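PDB 1HJQ: beta-1,4-galactanase from Humicola insolens, which catalyses the hydrolysis of beta-1,4-galactosidic linkages in type I arabinogalactans. Local coordinates for residues A[156-161]-A[200-205]. Numbering follows the deposited sequence.
Sequences LLHSAA and PFEMSD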
loop_
_atom_site.group_PDB
_atom_site.type_symbol
_atom_site.label_atom_id
_atom_site.label_comp_id
_atom_site.label_asym_id
_atom_site.label_seq_id
_atom_site.Cartn_x
_atom_site.Cartn_y
_atom_site.Cartn_z
ATOM N N LEU A 156 -19.319 3.558 -5.694
ATOM C CA LEU A 156 -18.748 2.591 -4.772
ATOM C C LEU A 156 -17.809 3.222 -3.755
ATOM O O LEU A 156 -17.885 2.928 -2.565
ATOM C CB LEU A 156 -18.018 1.494 -5.552
ATOM C CG LEU A 156 -18.976 0.506 -6.212
ATOM C CD1 LEU A 156 -18.201 -0.477 -7.065
ATOM C CD2 LEU A 156 -19.781 -0.218 -5.136
ATOM N N LEU A 157 -16.925 4.092 -4.217
ATOM C CA LEU A 157 -15.974 4.716 -3.315
ATOM C C LEU A 157 -16.660 5.591 -2.278
ATOM O O LEU A 157 -16.283 5.582 -1.108
ATOM C CB LEU A 157 -14.944 5.511 -4.115
ATOM C CG LEU A 157 -14.184 4.650 -5.137
ATOM C CD1 LEU A 157 -13.221 5.514 -5.948
ATOM C CD2 LEU A 157 -13.450 3.532 -4.416
ATOM N N HIS A 158 -17.679 6.335 -2.693
ATOM C CA HIS A 158 -18.394 7.190 -1.755
ATOM C C HIS A 158 -18.901 6.352 -0.580
ATOM O O HIS A 158 -18.695 6.704 0.582
ATOM C CB HIS A 158 -19.576 7.874 -2.435
ATOM C CG HIS A 158 -20.418 8.676 -1.494
ATOM N ND1 HIS A 158 -19.986 9.862 -0.933
ATOM C CD2 HIS A 158 -21.636 8.430 -0.954
ATOM C CE1 HIS A 158 -20.899 10.307 -0.091
ATOM N NE2 HIS A 158 -21.912 9.455 -0.084
ATOM N N SER A 159 -19.557 5.239 -0.894
ATOM C CA SER A 159 -20.089 4.351 0.129
ATOM C C SER A 159 -18.986 3.830 1.042
ATOM O O SER A 159 -19.149 3.787 2.265
ATOM C CB SER A 159 -20.807 3.169 -0.516
ATOM O OG SER A 159 -21.925 3.600 -1.264
ATOM N N ALA A 160 -17.865 3.433 0.445
ATOM C CA ALA A 160 -16.736 2.917 1.210
ATOM C C ALA A 160 -16.145 3.996 2.102
ATOM O O ALA A 160 -15.824 3.753 3.267
ATOM C CB ALA A 160 -15.676 2.388 0.276
ATOM N N ALA A 161 -15.997 5.193 1.550
ATOM C CA ALA A 161 -15.444 6.305 2.312
ATOM C C ALA A 161 -16.283 6.533 3.556
ATOM O O ALA A 161 -15.751 6.765 4.642
ATOM C CB ALA A 161 -15.428 7.554 1.471
ATOM N N PRO A 200 -21.111 11.427 -7.206
ATOM C CA PRO A 200 -21.225 10.640 -5.976
ATOM C C PRO A 200 -19.981 10.673 -5.082
ATOM O O PRO A 200 -20.095 10.816 -3.862
ATOM C CB PRO A 200 -21.534 9.246 -6.499
ATOM C CG PRO A 200 -22.312 9.531 -7.746
ATOM C CD PRO A 200 -21.475 10.607 -8.375
ATOM N N PHE A 201 -18.797 10.532 -5.678
ATOM C CA PHE A 201 -17.559 10.571 -4.899
ATOM C C PHE A 201 -17.087 12.014 -4.842
ATOM O O PHE A 201 -16.588 12.552 -5.828
ATOM C CB PHE A 201 -16.485 9.702 -5.548
ATOM C CG PHE A 201 -15.298 9.450 -4.664
ATOM C CD1 PHE A 201 -15.471 8.993 -3.363
ATOM C CD2 PHE A 201 -14.007 9.622 -5.146
ATOM C CE1 PHE A 201 -14.382 8.708 -2.560
ATOM C CE2 PHE A 201 -12.902 9.338 -4.347
ATOM C CZ PHE A 201 -13.090 8.878 -3.051
ATOM N N GLU A 202 -17.239 12.633 -3.679
ATOM C CA GLU A 202 -16.881 14.030 -3.507
ATOM C C GLU A 202 -15.468 14.289 -3.028
ATOM O O GLU A 202 -14.815 13.416 -2.460
ATOM C CB GLU A 202 -17.854 14.688 -2.538
ATOM C CG GLU A 202 -19.307 14.354 -2.808
ATOM C CD GLU A 202 -20.253 15.212 -1.991
ATOM O OE1 GLU A 202 -20.268 16.446 -2.212
ATOM O OE2 GLU A 202 -20.973 14.658 -1.133
ATOM N N MET A 203 -15.012 15.515 -3.247
ATOM C CA MET A 203 -13.682 15.918 -2.835
ATOM C C MET A 203 -13.486 15.759 -1.334
ATOM O O MET A 203 -12.380 15.474 -0.878
ATOM C CB MET A 203 -13.427 17.368 -3.238
ATOM C CG MET A 203 -13.332 17.573 -4.731
ATOM S SD MET A 203 -12.074 16.513 -5.459
ATOM C CE MET A 203 -10.600 17.279 -4.774
ATOM N N SER A 204 -14.552 15.931 -0.563
ATOM C CA SER A 204 -14.443 15.805 0.886
ATOM C C SER A 204 -14.549 14.357 1.366
ATOM O O SER A 204 -14.476 14.099 2.568
ATOM C CB SER A 204 -15.511 16.662 1.578
ATOM O OG SER A 204 -16.823 16.274 1.206
ATOM N N ASP A 205 -14.720 13.419 0.433
ATOM C CA ASP A 205 -14.833 12.004 0.788
ATOM C C ASP A 205 -13.496 11.317 1.014
ATOM O O ASP A 205 -13.451 10.248 1.616
ATOM C CB ASP A 205 -15.608 11.215 -0.279
ATOM C CG ASP A 205 -17.097 11.505 -0.261
ATOM O OD1 ASP A 205 -17.650 11.737 0.836
ATOM O OD2 ASP A 205 -17.715 11.483 -1.344
#
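H158 and D205 are joined by a histidine-carboxylate hydrogen bond on the outer layer of the (beta/alpha)8 TIM barrel, where helix 150-165 meets the loop running from helix 185-198 into strand 208-212. H158 can be followed outward from its backbone. H158 CB lies 3.3 Å from P200 O, and CG, set anti to the backbone N, remains beside that same carbonyl oxygen. H158 CD2 is also near P200 O, a loose approach at 4.1 Å. H158 ND1 then donates to D205 OD2 at 2.8 Å with an N-H...O angle of 167°, a nearly straight bond whose acceptor lies in the imidazole plane. P200 O is also near ND1, but the angle there is too poor for a hydrogen bond. Past ND1, CE1 lies near both carboxylate oxygens of D205, while the imidazole also meets the indole of W162.

On the acceptor side, the imidazole and carboxylate planes are 60° apart, and ND1 approaches OD2 from above the carboxylate plane. E202 N reaches OD2 from the opposite face, on the anti side, giving this oxygen two N-H donors. The carboxylate's third bond is at OD1, from W162 NE1, so the buried group ties the helix to its own loop. An alanine in place of D205 would probably leave H158 ND1, E202 N and W162 NE1 without their carboxylate acceptors and the imidazole freer to turn.

Next to this polar link the packing is apolar. L157 CB sits over one face of the F201 ring in a CH-pi contact, 3.7 Å from the ring centroid and 19° off its normal. V195 and L196 of helix 185-198 also touch F201. A161 CB approaches the edge of the same ring, 4.3 Å from F201 CE1, and lies closer still to the loop backbone, 3.3 Å from D205 O.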